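Local coordinates for MW1564 protein (Staphylococcus aureus, PDB 3NTV) that probably transfers a methyl group from S-adenosylmethionine to a hydroxyl oxygen, as a putative caffeoyl-CoA O-methyltransferase with a Rossmann fold, at residues Gln123-Glu128 against Val138-Tyr143; Glu206-Ile209 against Thr215-Phe218. All blocks are in the same frame, centred on the assembly; numbering follows the deposited sequence.

How the contacts relate
Contacts 1 and 2 sit at opposite edges of one seven-stranded mixed sheet, their centres about 25 Å apart and their nearest atoms about 14 Å apart. Contact 1 involves the outermost strand 124-128 and the loop that leads into strand 143-149; it is partly buried and mostly ionic, with one small apolar touch. Contact 2 packs the C-terminal part of helix 192-209 on the other outermost strand, 214-219; it is buried, apolar and bridged by a water. No other chain of the assembly touches the two segments of contact 1, whereas the second subunit reaches contact 2. The two share no element beyond the sheet itself.

Contact 1. Residues Gln123-Glu128 against Val138-Tyr143; sequences QVRIIE and VNDKVY
R125 reaches from the edge strand 124-128 of the Rossmann-like methyltransferase sheet to D140, in the loop between helix 135-138 and strand 143-149. Strand 124-128 pairs with strand 97-102 through its backbone; across to 138-143, the hydrogen bonds all come from the R125 guanidinium.

The ionic part is a salt bridge. R125 NH2 gives D140 OD1 a bond of 2.9 Å at 155°, lying in the guanidinium plane and using the syn lone pair of the oxygen. R125 NH1 adds weak bonds to D140 OD1 and D140 OD2, each at 3.1 Å. The two flat groups are turned 53° apart, so the pairing is twisted and not a coplanar two-pronged fork. The arginine chain runs extended through chi1 and chi2 and bends at chi3 (77°), which swings the guanidinium to the carboxylate; its NE is bound to T99 OG1 of strand 97-102, which helps to fix its rotation.

The polar part continues through Y143. Its hydroxyl lies at the edge of the guanidinium, where Y143 OH accepts weakly from R125 NH2 and donates to V138 O, 2.8 Å from Y143 OH. K141 lays its CE over one guanidinium face, 4.0 Å from R125 NH2, while its NZ stays 5.4 Å from that nitrogen; the nearby D140 carboxylate probably eases the proximity of the two positive charges.

The apolar part is small. I127, two residues along the strand on the same side as R125, touches V138, and both also pack on T99. The meeting is carbon to carbon, I127 CG1 against V138 CG1 at 3.7 Å.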
loop_
_atom_site.group_PDB
_atom_site.type_symbol
_atom_site.label_atom_id
_atom_site.label_comp_id
_atom_site.label_asym_id
_atom_site.label_seq_id
_atom_site.Cartn_x
_atom_site.Cartn_y
_atom_site.Cartn_z
ATOM N N GLN A 123 -12.152 -21.366 -10.197
ATOM C CA GLN A 123 -11.795 -19.954 -10.181
ATOM C C GLN A 123 -10.411 -19.672 -10.747
ATOM O O GLN A 123 -10.156 -18.535 -11.165
ATOM C CB GLN A 123 -11.828 -19.407 -8.746
ATOM C CG GLN A 123 -13.248 -19.295 -8.198
ATOM C CD GLN A 123 -13.247 -18.560 -6.890
ATOM O OE1 GLN A 123 -13.091 -17.322 -6.826
ATOM N NE2 GLN A 123 -13.397 -19.299 -5.824
ATOM N N VAL A 124 -9.501 -20.663 -10.701
ATOM C CA VAL A 124 -8.118 -20.466 -11.145
ATOM C C VAL A 124 -7.787 -21.335 -12.354
ATOM O O VAL A 124 -7.999 -22.547 -12.321
ATOM C CB VAL A 124 -7.100 -20.716 -9.992
ATOM C CG1 VAL A 124 -5.645 -20.467 -10.434
ATOM C CG2 VAL A 124 -7.455 -19.896 -8.751
ATOM N N ARG A 125 -7.202 -20.714 -13.380
ATOM C CA ARG A 125 -6.776 -21.386 -14.606
ATOM C C ARG A 125 -5.252 -21.311 -14.665
ATOM O O ARG A 125 -4.694 -20.213 -14.595
ATOM C CB ARG A 125 -7.425 -20.644 -15.801
ATOM C CG ARG A 125 -6.856 -20.911 -17.180
ATOM C CD ARG A 125 -7.731 -20.269 -18.251
ATOM N NE ARG A 125 -7.550 -18.813 -18.385
ATOM C CZ ARG A 125 -7.947 -18.134 -19.457
ATOM N NH1 ARG A 125 -8.522 -18.765 -20.473
ATOM N NH2 ARG A 125 -7.763 -16.822 -19.525
ATOM N N ILE A 126 -4.584 -22.458 -14.815
ATOM C CA ILE A 126 -3.129 -22.498 -14.952
ATOM C C ILE A 126 -2.836 -22.635 -16.428
ATOM O O ILE A 126 -3.298 -23.590 -17.060
ATOM C CB ILE A 126 -2.482 -23.663 -14.135
ATOM C CG1 ILE A 126 -2.762 -23.503 -12.631
ATOM C CG2 ILE A 126 -0.938 -23.756 -14.423
ATOM C CD1 ILE A 126 -2.476 -24.751 -11.809
ATOM N N ILE A 127 -2.059 -21.695 -16.973
ATOM C CA ILE A 127 -1.658 -21.722 -18.373
ATOM C C ILE A 127 -0.207 -22.221 -18.346
ATOM O O ILE A 127 0.668 -21.565 -17.789
ATOM C CB ILE A 127 -1.814 -20.319 -19.049
ATOM C CG1 ILE A 127 -3.266 -19.790 -18.964
ATOM C CG2 ILE A 127 -1.304 -20.336 -20.518
ATOM C CD1 ILE A 127 -4.355 -20.615 -19.734
ATOM N N GLU A 128 0.048 -23.378 -18.938
ATOM C CA GLU A 128 1.384 -23.967 -18.900
ATOM C C GLU A 128 2.254 -23.546 -20.068
ATOM O O GLU A 128 1.891 -23.758 -21.219
ATOM C CB GLU A 128 1.260 -25.490 -18.875
ATOM C CG GLU A 128 0.448 -25.991 -17.693
ATOM C CD GLU A 128 0.227 -27.484 -17.709
ATOM O OE1 GLU A 128 1.165 -28.228 -18.080
ATOM O OE2 GLU A 128 -0.864 -27.914 -17.279
ATOM N N VAL A 138 -4.624 -16.417 -23.228
ATOM C CA VAL A 138 -5.215 -15.639 -22.115
ATOM C C VAL A 138 -6.021 -14.428 -22.562
ATOM O O VAL A 138 -6.580 -13.715 -21.719
ATOM C CB VAL A 138 -4.116 -15.235 -21.082
ATOM C CG1 VAL A 138 -3.293 -16.444 -20.619
ATOM C CG2 VAL A 138 -3.205 -14.117 -21.601
ATOM N N ASN A 139 -6.077 -14.166 -23.874
ATOM C CA ASN A 139 -6.765 -12.987 -24.384
ATOM C C ASN A 139 -8.287 -13.142 -24.562
ATOM O O ASN A 139 -8.884 -12.365 -25.309
ATOM C CB ASN A 139 -6.108 -12.499 -25.669
ATOM C CG ASN A 139 -6.243 -13.457 -26.834
ATOM O OD1 ASN A 139 -6.596 -14.628 -26.677
ATOM N ND2 ASN A 139 -5.973 -12.954 -28.025
ATOM N N ASP A 140 -8.911 -14.096 -23.855
ATOM C CA ASP A 140 -10.356 -14.322 -23.880
ATOM C C ASP A 140 -11.063 -13.436 -22.830
ATOM O O ASP A 140 -12.280 -13.467 -22.710
ATOM C CB ASP A 140 -10.678 -15.808 -23.626
ATOM C CG ASP A 140 -10.093 -16.389 -22.339
ATOM O OD1 ASP A 140 -8.907 -16.128 -22.055
ATOM O OD2 ASP A 140 -10.829 -17.104 -21.620
ATOM N N LYS A 141 -10.292 -12.689 -22.038
ATOM C CA LYS A 141 -10.836 -11.848 -20.980
ATOM C C LYS A 141 -10.173 -10.501 -20.988
ATOM O O LYS A 141 -9.048 -10.354 -21.492
ATOM C CB LYS A 141 -10.535 -12.490 -19.607
ATOM C CG LYS A 141 -11.337 -13.741 -19.318
ATOM C CD LYS A 141 -10.759 -14.500 -18.149
ATOM C CE LYS A 141 -11.325 -15.895 -18.050
ATOM N NZ LYS A 141 -12.776 -15.896 -17.720
ATOM N N VAL A 142 -10.856 -9.526 -20.360
ATOM C CA VAL A 142 -10.323 -8.194 -20.068
ATOM C C VAL A 142 -9.987 -8.302 -18.559
ATOM O O VAL A 142 -10.837 -8.699 -17.751
ATOM C CB VAL A 142 -11.328 -7.041 -20.357
ATOM C CG1 VAL A 142 -10.792 -5.700 -19.852
ATOM C CG2 VAL A 142 -11.626 -6.954 -21.856
ATOM N N TYR A 143 -8.737 -8.026 -18.216
ATOM C CA TYR A 143 -8.295 -8.137 -16.814
ATOM C C TYR A 143 -8.392 -6.816 -16.067
ATOM O O TYR A 143 -8.305 -5.740 -16.664
ATOM C CB TYR A 143 -6.862 -8.705 -16.736
ATOM C CG TYR A 143 -6.774 -10.103 -17.306
ATOM C CD1 TYR A 143 -7.111 -11.217 -16.534
ATOM C CD2 TYR A 143 -6.413 -10.311 -18.634
ATOM C CE1 TYR A 143 -7.146 -12.500 -17.090
ATOM C CE2 TYR A 143 -6.411 -11.592 -19.191
ATOM C CZ TYR A 143 -6.798 -12.679 -18.422
ATOM O OH TYR A 143 -6.779 -13.939 -18.974
#

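Contact 2. Residues Glu206-Ile209 against Thr215-Phe218; sequences EWLI and TTNF
The F218 ring meets I209 at its edge: I209 CG2 lies near the ring plane, 3.4 Å from F218 CE2, and the two side chains cross at about a right angle. L208 CD2 approaches the same ring obliquely, 4.3 Å from F218 CZ. I209 CG2 lies anti to the carbonyl carbon, beside the backbone N, and it is this branch that reaches the F218 edge.

Beside the ring, L208 CD2 packs on T216 CG2 at 3.8 Å. T216 and F218, two apart on strand 214-219, point the same way, so that this edge strand of the Rossmann-like sheet presents a methyl and a ring to the end of helix 192-209. On its other side N217 OD1 is bonded to Q65 of the second subunit, whose H33 also bonds F218 N.

One water joins the backbone carbonyl of L208 to the side-chain hydroxyl of T216: it lies 2.8 Å from L208 O and 2.7 Å from T216 OG1, which also bonds S228 OG of strand 225-230. No direct hydrogen bond links helix and strand here: side-chain packing and one water join them, and the water and S228 OG satisfy the buried T216 hydroxyl.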
loop_
_atom_site.group_PDB
_atom_site.type_symbol
_atom_site.label_atom_id
_atom_site.label_comp_id
_atom_site.label_asym_id
_atom_site.label_seq_id
_atom_site.Cartn_x
_atom_site.Cartn_y
_atom_site.Cartn_z
ATOM N N GLU A 206 13.033 2.087 -13.923
ATOM C CA GLU A 206 13.230 3.323 -14.690
ATOM C C GLU A 206 12.327 3.348 -15.910
ATOM O O GLU A 206 11.772 4.385 -16.230
ATOM C CB GLU A 206 14.698 3.450 -15.138
ATOM C CG GLU A 206 15.684 3.677 -14.010
ATOM C CD GLU A 206 15.736 5.062 -13.383
ATOM O OE1 GLU A 206 16.316 5.177 -12.281
ATOM O OE2 GLU A 206 15.216 6.027 -13.989
ATOM N N TRP A 207 12.190 2.217 -16.602
ATOM C CA TRP A 207 11.357 2.142 -17.795
ATOM C C TRP A 207 9.871 2.330 -17.395
ATOM O O TRP A 207 9.132 3.045 -18.069
ATOM C CB TRP A 207 11.592 0.788 -18.468
ATOM C CG TRP A 207 10.667 0.485 -19.596
ATOM C CD1 TRP A 207 10.829 0.825 -20.907
ATOM C CD2 TRP A 207 9.456 -0.274 -19.520
ATOM N NE1 TRP A 207 9.779 0.339 -21.653
ATOM C CE2 TRP A 207 8.935 -0.366 -20.828
ATOM C CE3 TRP A 207 8.774 -0.920 -18.469
ATOM C CZ2 TRP A 207 7.746 -1.046 -21.113
ATOM C CZ3 TRP A 207 7.607 -1.609 -18.755
ATOM C CH2 TRP A 207 7.093 -1.649 -20.059
ATOM N N LEU A 208 9.464 1.717 -16.275
ATOM C CA LEU A 208 8.082 1.804 -15.794
ATOM C C LEU A 208 7.641 3.228 -15.481
ATOM O O LEU A 208 6.571 3.641 -15.934
ATOM C CB LEU A 208 7.893 0.898 -14.580
ATOM C CG LEU A 208 6.506 0.897 -13.907
ATOM C CD1 LEU A 208 5.443 0.409 -14.871
ATOM C CD2 LEU A 208 6.549 0.020 -12.676
ATOM N N ILE A 209 8.459 3.976 -14.725
ATOM C CA ILE A 209 8.138 5.358 -14.364
ATOM C C ILE A 209 7.991 6.275 -15.580
ATOM O O ILE A 209 7.349 7.318 -15.464
ATOM C CB ILE A 209 9.096 5.955 -13.311
ATOM C CG1 ILE A 209 10.544 6.070 -13.821
ATOM C CG2 ILE A 209 9.011 5.193 -12.014
ATOM C CD1 ILE A 209 11.496 6.939 -12.963
ATOM N N THR A 215 0.235 5.669 -13.881
ATOM C CA THR A 215 0.573 6.423 -12.675
ATOM C C THR A 215 1.106 5.379 -11.679
ATOM O O THR A 215 0.331 4.495 -11.275
ATOM C CB THR A 215 -0.635 7.232 -12.206
ATOM O OG1 THR A 215 -0.995 8.144 -13.252
ATOM C CG2 THR A 215 -0.365 7.993 -10.950
ATOM N N THR A 216 2.404 5.469 -11.318
ATOM C CA THR A 216 3.082 4.476 -10.455
ATOM C C THR A 216 3.600 4.992 -9.134
ATOM O O THR A 216 4.156 6.091 -9.056
ATOM C CB THR A 216 4.241 3.800 -11.253
ATOM O OG1 THR A 216 3.697 3.185 -12.418
ATOM C CG2 THR A 216 5.037 2.762 -10.442
ATOM N N ASN A 217 3.503 4.151 -8.086
ATOM C CA ASN A 217 4.146 4.440 -6.822
ATOM C C ASN A 217 4.880 3.198 -6.351
ATOM O O ASN A 217 4.447 2.077 -6.649
ATOM C CB ASN A 217 3.188 4.963 -5.755
ATOM C CG ASN A 217 2.311 3.898 -5.197
ATOM O OD1 ASN A 217 1.503 3.333 -5.924
ATOM N ND2 ASN A 217 2.525 3.528 -3.934
ATOM N N PHE A 218 5.969 3.393 -5.612
ATOM C CA PHE A 218 6.801 2.318 -5.077
ATOM C C PHE A 218 6.764 2.283 -3.575
ATOM O O PHE A 218 6.724 3.334 -2.917
ATOM C CB PHE A 218 8.264 2.450 -5.551
ATOM C CG PHE A 218 8.451 2.360 -7.040
ATOM C CD1 PHE A 218 8.858 1.169 -7.635
ATOM C CD2 PHE A 218 8.232 3.464 -7.854
ATOM C CE1 PHE A 218 9.095 1.103 -9.007
ATOM C CE2 PHE A 218 8.418 3.380 -9.234
ATOM C CZ PHE A 218 8.853 2.200 -9.803
HETATM O O HOH W 1 4.378 4.634 -14.538
#